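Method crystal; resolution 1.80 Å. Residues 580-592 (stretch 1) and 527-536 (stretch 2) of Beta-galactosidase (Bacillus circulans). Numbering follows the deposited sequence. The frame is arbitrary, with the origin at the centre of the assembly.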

# COMPACT_ATOMS: atom_id res chain seq x y z
N LYS A 580 -20.29 0.77 15.54
CA LYS A 580 -21.34 1.70 15.85
C LYS A 580 -22.05 2.13 14.58
O LYS A 580 -21.44 2.60 13.72
CB LYS A 580 -20.79 2.89 16.57
CG LYS A 580 -20.29 2.60 17.93
CD LYS A 580 -19.67 3.82 18.50
CE LYS A 580 -19.27 3.73 19.93
NZ LYS A 580 -18.52 4.92 20.31
N HIS A 581 -23.35 1.95 14.55
CA HIS A 581 -24.12 2.07 13.34
C HIS A 581 -24.97 3.34 13.29
O HIS A 581 -25.36 3.84 14.29
CB HIS A 581 -24.99 0.82 13.19
CG HIS A 581 -24.20 -0.44 13.28
ND1 HIS A 581 -23.39 -0.87 12.27
CD2 HIS A 581 -24.04 -1.32 14.29
CE1 HIS A 581 -22.76 -1.96 12.65
NE2 HIS A 581 -23.16 -2.26 13.86
N HIS A 582 -25.23 3.83 12.10
CA HIS A 582 -25.93 5.08 11.88
C HIS A 582 -26.81 4.97 10.64
O HIS A 582 -26.84 3.94 10.04
CB HIS A 582 -24.96 6.26 11.81
CG HIS A 582 -24.15 6.39 13.05
ND1 HIS A 582 -22.89 5.85 13.19
CD2 HIS A 582 -24.45 6.91 14.25
CE1 HIS A 582 -22.45 6.07 14.40
NE2 HIS A 582 -23.38 6.72 15.06
N GLN A 583 -27.58 6.00 10.34
CA GLN A 583 -28.59 5.87 9.31
C GLN A 583 -28.20 6.19 7.87
O GLN A 583 -28.89 5.86 6.98
CB GLN A 583 -29.83 6.66 9.69
CG GLN A 583 -30.47 6.29 10.97
CD GLN A 583 -31.02 4.88 11.02
OE1 GLN A 583 -31.41 4.30 10.03
NE2 GLN A 583 -31.06 4.33 12.21
N SER A 584 -27.09 6.87 7.73
CA SER A 584 -26.68 7.45 6.47
C SER A 584 -25.23 7.85 6.40
O SER A 584 -24.56 7.92 7.36
CB SER A 584 -27.50 8.70 6.21
OG SER A 584 -27.12 9.70 7.07
N VAL A 585 -24.70 8.20 5.16
CA VAL A 585 -23.51 8.93 4.92
C VAL A 585 -23.78 10.08 3.90
O VAL A 585 -24.71 10.04 3.20
CB VAL A 585 -22.39 8.02 4.37
CG1 VAL A 585 -22.00 6.98 5.41
CG2 VAL A 585 -22.82 7.36 3.08
N THR A 586 -22.79 10.85 3.83
CA THR A 586 -22.92 11.99 2.95
C THR A 586 -21.74 12.12 2.01
O THR A 586 -20.67 11.85 2.39
CB THR A 586 -22.96 13.30 3.69
OG1 THR A 586 -23.66 13.13 4.89
CG2 THR A 586 -23.72 14.27 2.89
N PHE A 587 -21.99 12.50 0.77
CA PHE A 587 -20.93 12.59 -0.18
C PHE A 587 -20.60 14.09 -0.29
O PHE A 587 -21.46 14.87 -0.46
CB PHE A 587 -21.36 12.02 -1.52
CG PHE A 587 -21.42 10.52 -1.54
CD1 PHE A 587 -20.53 9.78 -2.24
CD2 PHE A 587 -22.38 9.89 -0.85
CE1 PHE A 587 -20.58 8.44 -2.21
CE2 PHE A 587 -22.44 8.54 -0.82
CZ PHE A 587 -21.55 7.82 -1.52
N VAL A 588 -19.34 14.45 -0.19
CA VAL A 588 -18.90 15.83 -0.19
C VAL A 588 -17.85 16.09 -1.29
O VAL A 588 -17.39 15.17 -1.90
CB VAL A 588 -18.36 16.22 1.18
CG1 VAL A 588 -19.37 16.00 2.18
CG2 VAL A 588 -17.18 15.42 1.50
N ASP A 589 -17.53 17.36 -1.55
CA ASP A 589 -16.67 17.72 -2.65
C ASP A 589 -15.24 18.08 -2.29
O ASP A 589 -14.47 18.43 -3.11
CB ASP A 589 -17.30 18.79 -3.52
CG ASP A 589 -17.17 20.14 -2.97
OD1 ASP A 589 -16.89 20.29 -1.81
OD2 ASP A 589 -17.37 21.08 -3.71
N THR A 590 -14.92 17.92 -1.03
CA THR A 590 -13.56 18.08 -0.61
C THR A 590 -13.23 17.14 0.50
O THR A 590 -14.05 16.88 1.29
CB THR A 590 -13.31 19.49 -0.18
OG1 THR A 590 -11.91 19.72 -0.12
CG2 THR A 590 -13.89 19.70 1.11
N PRO A 591 -12.00 16.70 0.55
CA PRO A 591 -11.63 15.71 1.55
C PRO A 591 -11.32 16.29 2.92
O PRO A 591 -11.04 17.43 3.05
CB PRO A 591 -10.37 15.11 0.99
CG PRO A 591 -9.74 16.21 0.28
CD PRO A 591 -10.82 17.13 -0.18
N VAL A 592 -11.33 15.41 3.91
CA VAL A 592 -10.83 15.69 5.24
C VAL A 592 -9.70 14.71 5.51
O VAL A 592 -9.93 13.59 5.79
CB VAL A 592 -11.87 15.58 6.29
CG1 VAL A 592 -11.29 15.80 7.62
CG2 VAL A 592 -12.93 16.58 6.04
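Stretch 2 (527-536) DTFIDLSEWT

Stretch 2 runs as a strand through Asp 531, turns through a type I beta turn from Leu 532 to Trp 535, and lies antiparallel to strand 584-588; the two axes make an angle of 149° and approach to 4.5 Å.

Along stretch 1, Lys 580 opens the contact with its aliphatic chain, CD lying 3.4 Å from OG1 of Thr 536. The backbone of His 581 then comes close to Trp 535, CA to CZ3 3.9 Å. The indole receives His 582 on its face: the histidine ring meets it edge-to-face, with planes at 82°, while CG of Glu 534 covers one face of the imidazole, 3.9 Å from its centroid. At Ser 584 the indole edge does polar work, NE1 of Trp 535 donating to O of Ser 584 at 3.1 Å.

Val 585 points toward stretch 2 and packs CG1 4.1 Å from CD2 of Leu 532. Backbone pairing follows: Asp 531 N donates to Thr 586 O at 3.0 Å, and Val 588 N to Phe 529 O at 2.7 Å. Between these bonds Phe 587 faces Ile 530, CE1 to CG1 3.3 Å, on the sheet face opposite Val 588 and Phe 529. Past the strand, Pro 591 lays CD over the face of the Phe 529 ring, 4.3 Å from its centroid, a CH-pi contact.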

# COMPACT_ATOMS: atom_id res chain seq x y z
N ASP A 527 -15.77 13.09 -9.52
CA ASP A 527 -15.03 12.69 -8.35
C ASP A 527 -15.75 13.18 -7.13
O ASP A 527 -16.38 14.15 -7.16
CB ASP A 527 -13.62 13.25 -8.32
CG ASP A 527 -12.68 12.60 -9.30
OD1 ASP A 527 -13.01 11.60 -9.91
OD2 ASP A 527 -11.61 13.13 -9.43
N THR A 528 -15.67 12.44 -6.06
CA THR A 528 -16.36 12.78 -4.85
C THR A 528 -15.73 12.11 -3.64
O THR A 528 -14.86 11.31 -3.80
CB THR A 528 -17.87 12.46 -4.91
OG1 THR A 528 -18.54 13.01 -3.81
CG2 THR A 528 -18.10 11.01 -4.93
N PHE A 529 -16.19 12.48 -2.46
CA PHE A 529 -15.64 11.96 -1.23
C PHE A 529 -16.74 11.59 -0.26
O PHE A 529 -17.65 12.32 -0.10
CB PHE A 529 -14.70 12.95 -0.60
CG PHE A 529 -13.67 13.51 -1.55
CD1 PHE A 529 -12.39 13.01 -1.59
CD2 PHE A 529 -13.97 14.56 -2.40
CE1 PHE A 529 -11.48 13.50 -2.42
CE2 PHE A 529 -13.02 15.04 -3.23
CZ PHE A 529 -11.79 14.49 -3.24
N ILE A 530 -16.60 10.45 0.39
CA ILE A 530 -17.54 10.02 1.38
C ILE A 530 -17.10 10.40 2.80
O ILE A 530 -16.09 10.00 3.23
CB ILE A 530 -17.74 8.48 1.35
CG1 ILE A 530 -18.15 8.01 -0.02
CG2 ILE A 530 -18.78 8.10 2.30
CD1 ILE A 530 -18.41 6.53 -0.11
N ASP A 531 -17.92 11.16 3.49
CA ASP A 531 -17.62 11.63 4.82
C ASP A 531 -18.08 10.62 5.84
O ASP A 531 -19.22 10.41 5.96
CB ASP A 531 -18.36 12.91 5.11
CG ASP A 531 -18.31 13.31 6.55
OD1 ASP A 531 -17.45 12.90 7.28
OD2 ASP A 531 -19.19 14.05 6.94
N LEU A 532 -17.13 10.00 6.51
CA LEU A 532 -17.38 8.89 7.39
C LEU A 532 -17.13 9.22 8.84
O LEU A 532 -17.00 8.35 9.64
CB LEU A 532 -16.52 7.73 7.00
CG LEU A 532 -16.93 7.11 5.67
CD1 LEU A 532 -15.85 6.70 4.80
CD2 LEU A 532 -17.99 6.09 5.82
N SER A 533 -17.09 10.53 9.11
CA SER A 533 -16.78 11.07 10.42
C SER A 533 -17.78 10.63 11.48
O SER A 533 -17.45 10.57 12.64
CB SER A 533 -16.68 12.60 10.41
OG SER A 533 -17.87 13.20 10.06
N GLU A 534 -19.01 10.42 11.06
CA GLU A 534 -20.03 9.92 11.98
C GLU A 534 -19.82 8.47 12.42
O GLU A 534 -20.24 8.11 13.47
CB GLU A 534 -21.46 10.14 11.48
CG GLU A 534 -22.49 9.88 12.56
CD GLU A 534 -23.96 9.96 12.13
OE1 GLU A 534 -24.28 9.93 10.95
OE2 GLU A 534 -24.79 10.04 13.01
N TRP A 535 -19.24 7.68 11.56
CA TRP A 535 -19.08 6.26 11.73
C TRP A 535 -17.84 5.94 12.56
O TRP A 535 -17.18 6.82 13.01
CB TRP A 535 -19.09 5.57 10.38
CG TRP A 535 -20.44 5.69 9.70
CD1 TRP A 535 -20.96 6.76 9.07
CD2 TRP A 535 -21.43 4.67 9.62
NE1 TRP A 535 -22.20 6.49 8.67
CE2 TRP A 535 -22.51 5.20 8.96
CE3 TRP A 535 -21.50 3.36 10.08
CZ2 TRP A 535 -23.65 4.48 8.71
CZ3 TRP A 535 -22.64 2.65 9.83
CH2 TRP A 535 -23.70 3.21 9.17
N THR A 536 -17.59 4.66 12.78
CA THR A 536 -16.51 4.28 13.66
C THR A 536 -15.31 3.53 13.05
O THR A 536 -14.24 4.01 13.09
CB THR A 536 -17.04 3.57 14.93
OG1 THR A 536 -17.77 4.50 15.72
CG2 THR A 536 -15.94 3.01 15.73